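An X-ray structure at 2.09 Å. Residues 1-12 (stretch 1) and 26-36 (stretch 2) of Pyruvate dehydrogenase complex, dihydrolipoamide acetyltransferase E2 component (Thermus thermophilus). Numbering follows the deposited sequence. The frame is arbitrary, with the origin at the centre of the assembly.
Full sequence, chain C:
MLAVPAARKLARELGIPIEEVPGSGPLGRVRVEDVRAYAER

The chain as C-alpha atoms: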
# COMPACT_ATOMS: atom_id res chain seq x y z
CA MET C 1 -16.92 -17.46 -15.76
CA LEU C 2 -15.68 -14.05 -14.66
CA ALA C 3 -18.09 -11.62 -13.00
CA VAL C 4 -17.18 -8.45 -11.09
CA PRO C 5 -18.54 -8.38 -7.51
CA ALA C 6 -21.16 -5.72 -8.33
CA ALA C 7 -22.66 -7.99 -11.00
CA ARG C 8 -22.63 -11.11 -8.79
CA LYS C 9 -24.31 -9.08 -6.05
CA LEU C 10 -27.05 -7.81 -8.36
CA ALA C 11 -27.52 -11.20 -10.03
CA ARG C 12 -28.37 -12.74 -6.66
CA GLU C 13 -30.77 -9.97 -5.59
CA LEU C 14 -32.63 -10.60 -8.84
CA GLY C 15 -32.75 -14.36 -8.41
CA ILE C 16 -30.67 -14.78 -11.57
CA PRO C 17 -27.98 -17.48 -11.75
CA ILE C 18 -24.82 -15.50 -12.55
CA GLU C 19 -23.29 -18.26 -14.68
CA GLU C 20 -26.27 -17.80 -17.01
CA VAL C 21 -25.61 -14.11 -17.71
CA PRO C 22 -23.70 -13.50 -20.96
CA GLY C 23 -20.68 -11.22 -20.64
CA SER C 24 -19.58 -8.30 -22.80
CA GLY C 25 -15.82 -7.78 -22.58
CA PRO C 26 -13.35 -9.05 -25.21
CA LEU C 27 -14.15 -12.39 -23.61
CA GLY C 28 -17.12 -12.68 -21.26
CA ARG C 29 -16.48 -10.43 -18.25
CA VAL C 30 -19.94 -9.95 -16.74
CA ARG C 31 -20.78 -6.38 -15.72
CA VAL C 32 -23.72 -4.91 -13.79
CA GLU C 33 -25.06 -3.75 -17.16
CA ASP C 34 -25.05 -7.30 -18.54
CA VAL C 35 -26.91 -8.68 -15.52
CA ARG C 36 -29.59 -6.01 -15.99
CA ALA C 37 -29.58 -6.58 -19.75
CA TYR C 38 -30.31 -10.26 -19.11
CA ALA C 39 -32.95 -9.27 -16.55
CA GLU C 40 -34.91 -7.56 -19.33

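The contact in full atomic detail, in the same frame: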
# COMPACT_ATOMS: atom_id res chain seq x y z
N MET C 1 -16.11 -18.71 -15.79
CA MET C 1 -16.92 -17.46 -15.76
C MET C 1 -16.26 -16.39 -14.90
O MET C 1 -15.76 -16.67 -13.81
CB MET C 1 -18.32 -17.72 -15.21
CG MET C 1 -19.14 -16.45 -15.01
SD MET C 1 -20.07 -16.47 -13.46
CE MET C 1 -18.88 -15.77 -12.32
N LEU C 2 -16.26 -15.16 -15.40
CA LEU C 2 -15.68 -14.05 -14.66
C LEU C 2 -16.70 -12.92 -14.53
O LEU C 2 -17.10 -12.30 -15.52
CB LEU C 2 -14.39 -13.56 -15.34
CG LEU C 2 -14.31 -13.25 -16.84
CD1 LEU C 2 -12.93 -12.70 -17.15
CD2 LEU C 2 -14.59 -14.49 -17.66
N ALA C 3 -17.12 -12.67 -13.29
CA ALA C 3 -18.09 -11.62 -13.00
C ALA C 3 -17.62 -10.72 -11.85
O ALA C 3 -17.27 -11.20 -10.76
CB ALA C 3 -19.42 -12.26 -12.64
N VAL C 4 -17.60 -9.41 -12.11
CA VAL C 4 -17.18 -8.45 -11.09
C VAL C 4 -18.15 -8.59 -9.92
O VAL C 4 -19.30 -8.98 -10.11
CB VAL C 4 -17.21 -7.01 -11.64
CG1 VAL C 4 -16.45 -6.95 -12.95
CG2 VAL C 4 -18.65 -6.54 -11.83
N PRO C 5 -17.70 -8.28 -8.70
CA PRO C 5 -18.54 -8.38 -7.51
C PRO C 5 -19.91 -7.67 -7.64
O PRO C 5 -20.93 -8.22 -7.25
CB PRO C 5 -17.68 -7.75 -6.42
CG PRO C 5 -16.27 -8.01 -6.89
CD PRO C 5 -16.38 -7.72 -8.37
N ALA C 6 -19.91 -6.46 -8.18
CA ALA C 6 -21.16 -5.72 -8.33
C ALA C 6 -22.20 -6.51 -9.13
O ALA C 6 -23.39 -6.50 -8.80
CB ALA C 6 -20.90 -4.37 -9.00
N ALA C 7 -21.75 -7.19 -10.18
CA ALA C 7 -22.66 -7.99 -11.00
C ALA C 7 -23.15 -9.23 -10.26
O ALA C 7 -24.34 -9.57 -10.33
CB ALA C 7 -21.96 -8.39 -12.31
N ARG C 8 -22.25 -9.90 -9.54
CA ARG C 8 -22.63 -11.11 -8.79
C ARG C 8 -23.64 -10.74 -7.71
O ARG C 8 -24.59 -11.48 -7.44
CB ARG C 8 -21.40 -11.76 -8.14
CG ARG C 8 -20.18 -11.83 -9.06
CD ARG C 8 -19.15 -12.85 -8.60
NE ARG C 8 -18.57 -12.58 -7.29
CZ ARG C 8 -17.42 -11.94 -7.07
NH1 ARG C 8 -16.71 -11.47 -8.09
NH2 ARG C 8 -16.96 -11.80 -5.83
N LYS C 9 -23.43 -9.57 -7.11
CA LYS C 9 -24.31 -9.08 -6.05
C LYS C 9 -25.70 -8.83 -6.61
O LYS C 9 -26.70 -9.28 -6.04
CB LYS C 9 -23.72 -7.80 -5.47
CG LYS C 9 -24.19 -7.49 -4.05
CD LYS C 9 -25.43 -6.62 -4.05
CE LYS C 9 -25.09 -5.17 -4.39
NZ LYS C 9 -26.32 -4.33 -4.44
N LEU C 10 -25.77 -8.12 -7.74
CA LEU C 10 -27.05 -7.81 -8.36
C LEU C 10 -27.73 -9.05 -8.94
O LEU C 10 -28.95 -9.16 -8.91
CB LEU C 10 -26.84 -6.76 -9.45
CG LEU C 10 -28.08 -6.06 -10.00
CD1 LEU C 10 -28.82 -6.97 -10.94
CD2 LEU C 10 -28.98 -5.61 -8.86
N ALA C 11 -26.95 -9.99 -9.46
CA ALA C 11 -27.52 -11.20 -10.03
C ALA C 11 -28.30 -11.96 -8.96
O ALA C 11 -29.42 -12.43 -9.20
CB ALA C 11 -26.41 -12.09 -10.59
N ARG C 12 -27.72 -12.05 -7.76
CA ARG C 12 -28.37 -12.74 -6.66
C ARG C 12 -29.67 -12.05 -6.25
O ARG C 12 -30.72 -12.70 -6.15
CB ARG C 12 -27.44 -12.81 -5.45
CG ARG C 12 -26.19 -13.64 -5.65
CD ARG C 12 -25.42 -13.80 -4.34
NE ARG C 12 -26.18 -14.56 -3.35
CZ ARG C 12 -26.48 -15.85 -3.46
NH1 ARG C 12 -26.08 -16.54 -4.52
NH2 ARG C 12 -27.18 -16.46 -2.51
N PRO C 26 -13.95 -8.35 -24.07
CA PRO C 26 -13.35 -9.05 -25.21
C PRO C 26 -13.59 -10.55 -25.07
O PRO C 26 -13.52 -11.29 -26.04
CB PRO C 26 -11.87 -8.68 -25.10
CG PRO C 26 -11.93 -7.29 -24.57
CD PRO C 26 -12.98 -7.41 -23.47
N LEU C 27 -13.87 -10.98 -23.84
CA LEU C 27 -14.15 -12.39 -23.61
C LEU C 27 -14.94 -12.74 -22.34
O LEU C 27 -14.41 -13.32 -21.40
CB LEU C 27 -12.85 -13.20 -23.65
CG LEU C 27 -12.95 -14.55 -24.40
CD1 LEU C 27 -13.86 -15.51 -23.65
CD2 LEU C 27 -13.47 -14.31 -25.82
N GLY C 28 -16.21 -12.34 -22.34
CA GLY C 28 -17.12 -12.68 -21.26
C GLY C 28 -17.20 -12.02 -19.89
O GLY C 28 -18.05 -12.44 -19.09
N ARG C 29 -16.38 -11.03 -19.57
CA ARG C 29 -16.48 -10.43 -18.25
C ARG C 29 -17.89 -9.88 -18.04
O ARG C 29 -18.34 -9.01 -18.78
CB ARG C 29 -15.44 -9.32 -18.07
CG ARG C 29 -15.42 -8.74 -16.65
CD ARG C 29 -14.37 -7.65 -16.47
NE ARG C 29 -13.00 -8.17 -16.43
CZ ARG C 29 -12.21 -8.27 -17.49
NH1 ARG C 29 -12.63 -7.90 -18.69
NH2 ARG C 29 -10.97 -8.75 -17.35
N VAL C 30 -18.58 -10.40 -17.04
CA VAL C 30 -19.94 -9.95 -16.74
C VAL C 30 -19.96 -8.67 -15.90
O VAL C 30 -19.34 -8.61 -14.84
CB VAL C 30 -20.73 -11.04 -16.00
CG1 VAL C 30 -22.17 -10.62 -15.81
CG2 VAL C 30 -20.64 -12.36 -16.77
N ARG C 31 -20.67 -7.66 -16.40
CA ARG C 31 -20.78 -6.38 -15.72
C ARG C 31 -22.21 -6.18 -15.23
O ARG C 31 -23.12 -6.88 -15.67
CB ARG C 31 -20.44 -5.23 -16.67
CG ARG C 31 -19.05 -5.30 -17.26
CD ARG C 31 -17.99 -4.98 -16.22
NE ARG C 31 -16.68 -4.88 -16.85
CZ ARG C 31 -15.63 -4.27 -16.31
NH1 ARG C 31 -14.48 -4.23 -16.96
NH2 ARG C 31 -15.74 -3.70 -15.11
N VAL C 32 -22.40 -5.22 -14.32
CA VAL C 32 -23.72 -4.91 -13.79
C VAL C 32 -24.70 -4.66 -14.93
O VAL C 32 -25.88 -5.03 -14.85
CB VAL C 32 -23.68 -3.66 -12.88
CG1 VAL C 32 -25.09 -3.11 -12.66
CG2 VAL C 32 -23.06 -4.02 -11.55
N GLU C 33 -24.22 -4.04 -16.00
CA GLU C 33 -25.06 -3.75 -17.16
C GLU C 33 -25.58 -5.04 -17.76
O GLU C 33 -26.77 -5.17 -18.03
CB GLU C 33 -24.27 -2.96 -18.21
CG GLU C 33 -23.56 -1.73 -17.67
CD GLU C 33 -22.22 -2.07 -17.03
OE1 GLU C 33 -21.25 -2.32 -17.78
OE2 GLU C 33 -22.15 -2.10 -15.78
N ASP C 34 -24.68 -6.00 -17.97
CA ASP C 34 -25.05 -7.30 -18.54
C ASP C 34 -26.12 -8.01 -17.71
O ASP C 34 -27.08 -8.55 -18.25
CB ASP C 34 -23.82 -8.20 -18.67
CG ASP C 34 -22.71 -7.56 -19.48
OD1 ASP C 34 -23.01 -7.01 -20.56
OD2 ASP C 34 -21.55 -7.62 -19.04
N VAL C 35 -25.95 -8.02 -16.39
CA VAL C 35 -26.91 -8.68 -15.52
C VAL C 35 -28.29 -8.05 -15.71
O VAL C 35 -29.29 -8.75 -15.78
CB VAL C 35 -26.49 -8.57 -14.04
CG1 VAL C 35 -27.50 -9.29 -13.16
CG2 VAL C 35 -25.12 -9.19 -13.85
N ARG C 36 -28.33 -6.72 -15.80
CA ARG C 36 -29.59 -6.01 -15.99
C ARG C 36 -30.12 -6.27 -17.40
O ARG C 36 -31.33 -6.41 -17.60
CB ARG C 36 -29.38 -4.51 -15.77

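The two stretches are joined by a short backbone bridge between their extended segments, continued by a small apolar seam where the helix beginning at Pro5 packs beside the one beginning at Val32, and together they bury 605 Å² of surface.

At the bridge, Ala3 lies opposite Val30 with their CA atoms 4.5 Å apart. The amide N of Val30 donates to the carbonyl O of Leu2 at 2.8 Å, in a nearly straight hydrogen bond (N-H...O angle 169°). The return bond, from Val4 N to Val30 O, is weak at 3.3 Å. Leu2 O also receives a CA-H...O contact from Arg29, whose CA lies 3.4 Å away, so this one carbonyl meets both an amide and the CA of the preceding residue. The two side chains at the bridge lie alongside each other, Ala3 CB 3.8 Å from Val30 CB, and both residues are buried.

Before the bridge, Leu2 is the most heavily covered residue of its stretch. Its CA-to-CB bond points sideways, yet the end of the side chain, in the p rotamer at chi1, comes nearer to the second stretch. Leu2 CD2 approaches Leu27 O at 3.9 Å, while CD1 lies over one face of the Arg29 guanidinium. An apolar methyl can cover that flat face and leave the polar edge free, and Arg29 NE and NH2 are hydrogen-bonded elsewhere in the structure. Gly28 passes close to Leu2 with phi at 78°, a conformation that by itself favours glycine. Val4, pointing toward the second stretch, sets CG1 4.1 Å from Arg29 CD and 4.0 Å from Arg31 NH2, thus touching both arginine side chains.

Both stretches then turn into helices, with Val4 and Arg31 at the N-cap positions. The Arg31 amide is held by Asp34 within its own stretch, Arg31 N donating to Asp34 OD2 at 2.8 Å. The helix axes run in similar directions, 24° apart, and approach to 8.5 Å. Alanines on the first helix help make this closeness possible. Ala7 points toward the second stretch, and Ala7 CA is only 4.3 Å from Val32 CA; Ala7 CB lies 3.6 Å from Val30 O and 3.6 Å from Val35 CG2, filling the space beside the helix start with a single methyl. Ala6 CB packs against Val32 CG2 at 3.4 Å.

One turn further along, Val35 supplies the second helix's main apolar contact. Its CA-to-CB bond points toward the first stretch, and with chi1 at t its two methyls reach different partners: CG2 meets Ala7, whereas CG1 lies 3.5 Å from Leu10 CD1 and 3.7 Å from Ala11 CA. The longer Leu10 side chain spans the gap here, where the backbones have moved apart to a CA-CA distance of 6.1 Å between Ala11 and Val35. Pro5, Arg8 and Arg12 point away from this seam.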